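Long-range contact in major capsid protein (PDB 5J7O), which probably builds the icosahedral outer shell of a large double-stranded DNA virus as a trimer of double jelly-roll subunits: residues N476-A487 and S506-V517. Numbering follows the deposited sequence.
Sequences NEPVYDVSQSYA and SASQVMQNQYIV
A classic beta bulge shifts the register of the long antiparallel pair 476-487 and 506-517: Gln512 and Asn513 both face Asp481, whose carbonyl O takes the N-H of Gln512 at 2.7 Å and, weakly, that of Asn513. The extra residue turns the Gln512 side chain toward the partner strand, where its CB lies 3.6 Å from Ser483 OG, a buried hydroxyl with no polar partner in the model. One water donates to both Asp481 OD2 and Gln512 OE1, tying the two ends together. The Gln512 amide also hydrogen-bonds to Gln512 of both neighbouring subunits, so the bulge sits where the three chains of the trimer meet. Asp481 CG lies anti to its carbonyl carbon (chi1 -68°), which carries the carboxylate to the edge of the Tyr515 ring, OD2 3.3 Å from CE1. On the other face of the sheet, Met511 CE meets the edge of the Tyr480 ring in its plane, 3.6 Å from CE1. The extended Gln514 runs alongside that ring, amide and ring planes 40° apart, and brings OE1 to 3.3 Å from Pro478 CB. These two strands form one side of a mixed sheet within the chain of this double jelly-roll protein: 506-517 pairs with strand 364-375 and 476-487 is outermost, though Tyr515 and Ile516 also pair with a strand of a neighbouring subunit. Further along, a bend at chi2 (77°) folds Gln484 back, so that OE1 accepts from Gln509 NE2 at 3.0 Å nearly along the C=O axis, while its own NE2 donates to Ser485 O and lies over one face of the Tyr486 ring, offset toward its rim. Ser485 O is gripped twice, as Ser508 N reaches it from the opposite face of the carbonyl plane. Nearer the other end, Val479 CG2 packs on Val517 CG2 at 3.6 Å.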
ATOM      1  N   ASN B 476     -19.915  -8.487  10.361  1.00 46.50           N
ATOM      2  CA  ASN B 476     -18.856  -8.056  11.264  1.00 43.88           C
ATOM      3  C   ASN B 476     -18.319  -9.257  12.029  1.00 42.09           C
ATOM      4  O   ASN B 476     -19.058  -9.900  12.783  1.00 43.35           O
ATOM      5  CB  ASN B 476     -19.369  -6.981  12.221  1.00 43.80           C
ATOM      6  CG  ASN B 476     -19.980  -5.802  11.489  1.00 43.96           C
ATOM      7  OD1 ASN B 476     -19.272  -5.014  10.862  1.00 43.03           O
ATOM      8  ND2 ASN B 476     -21.300  -5.678  11.563  1.00 43.87           N
ATOM      9  N   GLU B 477     -17.034  -9.548  11.839  1.00 39.76           N
ATOM     10  CA  GLU B 477     -16.387 -10.685  12.480  1.00 39.27           C
ATOM     11  C   GLU B 477     -15.393 -10.199  13.522  1.00 37.93           C
ATOM     12  O   GLU B 477     -14.402  -9.542  13.167  1.00 35.02           O
ATOM     13  CB  GLU B 477     -15.683 -11.557  11.443  1.00 39.59           C
ATOM     14  CG  GLU B 477     -14.832 -12.665  12.040  1.00 40.85           C
ATOM     15  CD  GLU B 477     -15.658 -13.797  12.624  1.00 43.10           C
ATOM     16  OE1 GLU B 477     -16.904 -13.746  12.542  1.00 43.16           O
ATOM     17  OE2 GLU B 477     -15.055 -14.746  13.163  1.00 45.19           O
ATOM     18  N   PRO B 478     -15.608 -10.492  14.803  1.00 40.03           N
ATOM     19  CA  PRO B 478     -14.663 -10.038  15.829  1.00 38.94           C
ATOM     20  C   PRO B 478     -13.355 -10.816  15.779  1.00 38.78           C
ATOM     21  O   PRO B 478     -13.332 -12.018  15.499  1.00 39.93           O
ATOM     22  CB  PRO B 478     -15.410 -10.296  17.144  1.00 40.01           C
ATOM     23  CG  PRO B 478     -16.850 -10.480  16.755  1.00 40.97           C
ATOM     24  CD  PRO B 478     -16.816 -11.090  15.391  1.00 41.17           C
ATOM     25  N   VAL B 479     -12.262 -10.109  16.051  1.00 38.32           N
ATOM     26  CA  VAL B 479     -10.948 -10.707  16.267  1.00 37.75           C
ATOM     27  C   VAL B 479     -10.460 -10.229  17.626  1.00 38.33           C
ATOM     28  O   VAL B 479     -10.383  -9.018  17.870  1.00 35.44           O
ATOM     29  CB  VAL B 479      -9.950 -10.334  15.159  1.00 35.44           C
ATOM     30  CG1 VAL B 479      -8.563 -10.857  15.500  1.00 34.01           C
ATOM     31  CG2 VAL B 479     -10.414 -10.887  13.821  1.00 34.95           C
ATOM     32  N   TYR B 480     -10.139 -11.170  18.508  1.00 40.00           N
ATOM     33  CA  TYR B 480      -9.835 -10.871  19.901  1.00 40.19           C
ATOM     34  C   TYR B 480      -8.339 -10.983  20.164  1.00 40.71           C
ATOM     35  O   TYR B 480      -7.724 -12.009  19.855  1.00 41.98           O
ATOM     36  CB  TYR B 480     -10.589 -11.813  20.841  1.00 40.54           C
ATOM     37  CG  TYR B 480     -12.086 -11.607  20.876  1.00 41.44           C
ATOM     38  CD1 TYR B 480     -12.645 -10.561  21.599  1.00 41.06           C
ATOM     39  CD2 TYR B 480     -12.941 -12.470  20.202  1.00 41.84           C
ATOM     40  CE1 TYR B 480     -14.013 -10.373  21.640  1.00 41.58           C
ATOM     41  CE2 TYR B 480     -14.311 -12.290  20.239  1.00 41.03           C
ATOM     42  CZ  TYR B 480     -14.841 -11.240  20.958  1.00 41.30           C
ATOM     43  OH  TYR B 480     -16.204 -11.057  20.998  1.00 40.40           O
ATOM     44  N   ASP B 481      -7.764  -9.928  20.735  1.00 40.04           N
ATOM     45  CA  ASP B 481      -6.450 -10.002  21.361  1.00 41.93           C
ATOM     46  C   ASP B 481      -6.654 -10.339  22.832  1.00 42.24           C
ATOM     47  O   ASP B 481      -7.256  -9.556  23.575  1.00 43.09           O
ATOM     48  CB  ASP B 481      -5.686  -8.687  21.209  1.00 45.51           C
ATOM     49  CG  ASP B 481      -5.299  -8.398  19.771  1.00 49.07           C
ATOM     50  OD1 ASP B 481      -5.337  -9.331  18.940  1.00 50.56           O
ATOM     51  OD2 ASP B 481      -4.946  -7.237  19.474  1.00 49.11           O
ATOM     52  N   VAL B 482      -6.166 -11.504  23.250  1.00 40.71           N
ATOM     53  CA  VAL B 482      -6.449 -12.049  24.573  1.00 37.40           C
ATOM     54  C   VAL B 482      -5.152 -12.123  25.365  1.00 35.11           C
ATOM     55  O   VAL B 482      -4.150 -12.661  24.879  1.00 35.03           O
ATOM     56  CB  VAL B 482      -7.110 -13.437  24.483  1.00 37.34           C
ATOM     57  CG1 VAL B 482      -7.636 -13.864  25.845  1.00 38.07           C
ATOM     58  CG2 VAL B 482      -8.222 -13.431  23.445  1.00 36.87           C
ATOM     59  N   SER B 483      -5.177 -11.591  26.583  1.00 34.48           N
ATOM     60  CA  SER B 483      -4.063 -11.701  27.515  1.00 36.18           C
ATOM     61  C   SER B 483      -4.341 -12.850  28.476  1.00 33.48           C
ATOM     62  O   SER B 483      -5.297 -12.794  29.256  1.00 32.60           O
ATOM     63  CB  SER B 483      -3.857 -10.396  28.285  1.00 39.21           C
ATOM     64  OG  SER B 483      -3.460  -9.345  27.422  1.00 42.70           O
ATOM     65  N   GLN B 484      -3.515 -13.890  28.408  1.00 34.22           N
ATOM     66  CA  GLN B 484      -3.625 -15.039  29.295  1.00 34.63           C
ATOM     67  C   GLN B 484      -2.571 -14.946  30.390  1.00 35.16           C
ATOM     68  O   GLN B 484      -1.414 -14.611  30.126  1.00 34.87           O
ATOM     69  CB  GLN B 484      -3.459 -16.348  28.519  1.00 34.48           C
ATOM     70  CG  GLN B 484      -3.400 -17.596  29.391  1.00 37.41           C
ATOM     71  CD  GLN B 484      -4.762 -18.021  29.906  1.00 39.89           C
ATOM     72  OE1 GLN B 484      -5.671 -18.300  29.126  1.00 40.35           O
ATOM     73  NE2 GLN B 484      -4.907 -18.076  31.225  1.00 41.46           N
ATOM     74  N   SER B 485      -2.980 -15.239  31.623  1.00 35.91           N
ATOM     75  CA  SER B 485      -2.069 -15.227  32.755  1.00 37.76           C
ATOM     76  C   SER B 485      -2.325 -16.447  33.624  1.00 36.28           C
ATOM     77  O   SER B 485      -3.434 -16.985  33.658  1.00 34.92           O
ATOM     78  CB  SER B 485      -2.223 -13.954  33.597  1.00 43.03           C
ATOM     79  OG  SER B 485      -3.407 -13.992  34.375  1.00 48.90           O
ATOM     80  N   TYR B 486      -1.280 -16.877  34.324  1.00 34.49           N
ATOM     81  CA  TYR B 486      -1.377 -17.943  35.306  1.00 33.66           C
ATOM     82  C   TYR B 486      -0.638 -17.522  36.565  1.00 34.99           C
ATOM     83  O   TYR B 486       0.306 -16.729  36.516  1.00 34.86           O
ATOM     84  CB  TYR B 486      -0.800 -19.264  34.776  1.00 32.40           C
ATOM     85  CG  TYR B 486      -1.445 -19.742  33.497  1.00 30.51           C
ATOM     86  CD1 TYR B 486      -2.652 -20.427  33.518  1.00 31.74           C
ATOM     87  CD2 TYR B 486      -0.844 -19.511  32.268  1.00 29.57           C
ATOM     88  CE1 TYR B 486      -3.245 -20.865  32.348  1.00 33.02           C
ATOM     89  CE2 TYR B 486      -1.427 -19.945  31.094  1.00 30.79           C
ATOM     90  CZ  TYR B 486      -2.627 -20.620  31.140  1.00 32.66           C
ATOM     91  OH  TYR B 486      -3.210 -21.054  29.970  1.00 32.39           O
ATOM     92  N   ALA B 487      -1.083 -18.056  37.700  1.00 29.86           N
ATOM     93  CA  ALA B 487      -0.461 -17.757  38.979  1.00 37.85           C
ATOM     94  C   ALA B 487      -0.684 -18.927  39.924  1.00 36.93           C
ATOM     95  O   ALA B 487      -1.784 -19.481  39.989  1.00 35.84           O
ATOM     96  CB  ALA B 487      -1.016 -16.464  39.590  1.00 39.13           C
ATOM     97  N   SER B 506      -4.500 -20.168  39.794  1.00 35.92           N
ATOM     98  CA  SER B 506      -5.280 -19.020  39.360  1.00 36.45           C
ATOM     99  C   SER B 506      -4.908 -18.695  37.921  1.00 35.69           C
ATOM    100  O   SER B 506      -3.755 -18.853  37.513  1.00 36.66           O
ATOM    101  CB  SER B 506      -5.053 -17.803  40.264  1.00 38.34           C
ATOM    102  OG  SER B 506      -5.980 -16.776  39.966  1.00 38.19           O
ATOM    103  N   ALA B 507      -5.900 -18.247  37.155  1.00 35.14           N
ATOM    104  CA  ALA B 507      -5.697 -17.935  35.749  1.00 34.92           C
ATOM    105  C   ALA B 507      -6.710 -16.886  35.323  1.00 36.84           C
ATOM    106  O   ALA B 507      -7.832 -16.844  35.834  1.00 36.24           O
ATOM    107  CB  ALA B 507      -5.823 -19.185  34.870  1.00 32.44           C
ATOM    108  N   SER B 508      -6.306 -16.038  34.379  1.00 37.90           N
ATOM    109  CA  SER B 508      -7.182 -14.989  33.881  1.00 36.34           C
ATOM    110  C   SER B 508      -6.996 -14.812  32.382  1.00 35.11           C
ATOM    111  O   SER B 508      -5.876 -14.893  31.869  1.00 34.04           O
ATOM    112  CB  SER B 508      -6.926 -13.654  34.597  1.00 35.74           C
ATOM    113  OG  SER B 508      -5.627 -13.160  34.320  1.00 34.43           O
ATOM    114  N   GLN B 509      -8.111 -14.586  31.688  1.00 37.14           N
ATOM    115  CA  GLN B 509      -8.126 -14.140  30.301  1.00 38.28           C
ATOM    116  C   GLN B 509      -8.813 -12.785  30.260  1.00 36.13           C
ATOM    117  O   GLN B 509      -9.992 -12.677  30.610  1.00 35.29           O
ATOM    118  CB  GLN B 509      -8.867 -15.123  29.393  1.00 40.94           C
ATOM    119  CG  GLN B 509      -8.238 -16.489  29.254  1.00 42.71           C
ATOM    120  CD  GLN B 509      -8.930 -17.325  28.194  1.00 45.33           C
ATOM    121  OE1 GLN B 509     -10.154 -17.288  28.060  1.00 42.93           O
ATOM    122  NE2 GLN B 509      -8.148 -18.074  27.426  1.00 50.31           N
ATOM    123  N   VAL B 510      -8.083 -11.756  29.840  1.00 34.16           N
ATOM    124  CA  VAL B 510      -8.622 -10.406  29.731  1.00 33.89           C
ATOM    125  C   VAL B 510      -8.508  -9.960  28.282  1.00 36.06           C
ATOM    126  O   VAL B 510      -7.442 -10.095  27.668  1.00 37.52           O
ATOM    127  CB  VAL B 510      -7.892  -9.423  30.664  1.00 32.97           C
ATOM    128  CG1 VAL B 510      -8.464  -8.021  30.505  1.00 32.11           C
ATOM    129  CG2 VAL B 510      -8.001  -9.881  32.108  1.00 33.27           C
ATOM    130  N   MET B 511      -9.606  -9.442  27.736  1.00 34.96           N
ATOM    131  CA  MET B 511      -9.575  -8.873  26.395  1.00 34.15           C
ATOM    132  C   MET B 511      -8.636  -7.675  26.362  1.00 33.69           C
ATOM    133  O   MET B 511      -8.870  -6.673  27.044  1.00 34.18           O
ATOM    134  CB  MET B 511     -10.980  -8.458  25.962  1.00 35.05           C
ATOM    135  CG  MET B 511     -11.012  -7.756  24.612  1.00 38.55           C
ATOM    136  SD  MET B 511     -12.456  -6.700  24.378  1.00 41.91           S
ATOM    137  CE  MET B 511     -13.762  -7.916  24.282  1.00 40.75           C
ATOM    138  N   GLN B 512      -7.565  -7.787  25.577  1.00 34.49           N
ATOM    139  CA  GLN B 512      -6.635  -6.673  25.443  1.00 36.76           C
ATOM    140  C   GLN B 512      -7.101  -5.688  24.378  1.00 41.14           C
ATOM    141  O   GLN B 512      -6.991  -4.472  24.562  1.00 43.37           O
ATOM    142  CB  GLN B 512      -5.238  -7.195  25.113  1.00 38.70           C
ATOM    143  CG  GLN B 512      -4.146  -6.138  25.173  1.00 41.33           C
ATOM    144  CD  GLN B 512      -2.791  -6.674  24.755  1.00 44.27           C
ATOM    145  OE1 GLN B 512      -2.683  -7.456  23.810  1.00 45.79           O
ATOM    146  NE2 GLN B 512      -1.747  -6.257  25.462  1.00 44.64           N
ATOM    147  N   ASN B 513      -7.639  -6.198  23.272  1.00 43.97           N
ATOM    148  CA  ASN B 513      -8.204  -5.367  22.219  1.00 44.60           C
ATOM    149  C   ASN B 513      -9.074  -6.251  21.338  1.00 45.69           C
ATOM    150  O   ASN B 513      -9.006  -7.480  21.398  1.00 44.82           O
ATOM    151  CB  ASN B 513      -7.109  -4.676  21.398  1.00 43.52           C
ATOM    152  CG  ASN B 513      -7.624  -3.468  20.639  1.00 43.81           C
ATOM    153  OD1 ASN B 513      -8.832  -3.229  20.574  1.00 42.26           O
ATOM    154  ND2 ASN B 513      -6.711  -2.701  20.057  1.00 45.03           N
ATOM    155  N   GLN B 514      -9.896  -5.604  20.514  1.00 46.27           N
ATOM    156  CA  GLN B 514     -10.789  -6.309  19.606  1.00 46.16           C
ATOM    157  C   GLN B 514     -10.865  -5.559  18.286  1.00 44.77           C
ATOM    158  O   GLN B 514     -11.071  -4.343  18.274  1.00 45.07           O
ATOM    159  CB  GLN B 514     -12.191  -6.457  20.208  1.00 47.98           C
ATOM    160  CG  GLN B 514     -13.198  -7.122  19.278  1.00 50.78           C
ATOM    161  CD  GLN B 514     -14.573  -7.260  19.903  1.00 53.38           C
ATOM    162  OE1 GLN B 514     -15.522  -7.701  19.253  1.00 52.77           O
ATOM    163  NE2 GLN B 514     -14.688  -6.883  21.172  1.00 54.94           N
ATOM    164  N   TYR B 515     -10.698  -6.287  17.183  1.00 43.15           N
ATOM    165  CA  TYR B 515     -10.839  -5.742  15.842  1.00 42.30           C
ATOM    166  C   TYR B 515     -12.143  -6.226  15.221  1.00 42.12           C
ATOM    167  O   TYR B 515     -12.647  -7.302  15.556  1.00 43.06           O
ATOM    168  CB  TYR B 515      -9.671  -6.158  14.937  1.00 42.71           C
ATOM    169  CG  TYR B 515      -8.293  -5.750  15.413  1.00 44.70           C
ATOM    170  CD1 TYR B 515      -7.567  -6.561  16.276  1.00 44.64           C
ATOM    171  CD2 TYR B 515      -7.705  -4.569  14.973  1.00 47.23           C
ATOM    172  CE1 TYR B 515      -6.302  -6.199  16.703  1.00 45.73           C
ATOM    173  CE2 TYR B 515      -6.440  -4.199  15.396  1.00 47.38           C
ATOM    174  CZ  TYR B 515      -5.744  -5.018  16.261  1.00 47.54           C
ATOM    175  OH  TYR B 515      -4.486  -4.654  16.683  1.00 49.50           O
ATOM    176  N   ILE B 516     -12.684  -5.424  14.308  1.00 40.03           N
ATOM    177  CA  ILE B 516     -13.846  -5.799  13.509  1.00 37.66           C
ATOM    178  C   ILE B 516     -13.385  -5.979  12.069  1.00 35.45           C
ATOM    179  O   ILE B 516     -12.867  -5.039  11.453  1.00 34.71           O
ATOM    180  CB  ILE B 516     -14.967  -4.752  13.597  1.00 37.52           C
ATOM    181  CG1 ILE B 516     -15.654  -4.808  14.962  1.00 36.26           C
ATOM    182  CG2 ILE B 516     -15.985  -4.972  12.486  1.00 37.28           C
ATOM    183  CD1 ILE B 516     -16.472  -6.063  15.180  1.00 38.49           C
ATOM    184  N   VAL B 517     -13.568  -7.181  11.538  1.00 35.70           N
ATOM    185  CA  VAL B 517     -13.219  -7.496  10.155  1.00 34.91           C
ATOM    186  C   VAL B 517     -14.478  -7.344   9.308  1.00 33.22           C
ATOM    187  O   VAL B 517     -15.458  -8.068   9.543  1.00 32.21           O
ATOM    188  CB  VAL B 517     -12.642  -8.912  10.024  1.00 36.90           C
ATOM    189  CG1 VAL B 517     -12.387  -9.244   8.561  1.00 37.36           C
ATOM    190  CG2 VAL B 517     -11.360  -9.038  10.827  1.00 37.04           C
TER
HETATM  191  O   HOH W   1      -3.853  -5.598  21.611  1.00 41.81           O
HETATM  192  O   HOH W   2      -5.305 -12.013  31.928  1.00 29.35           O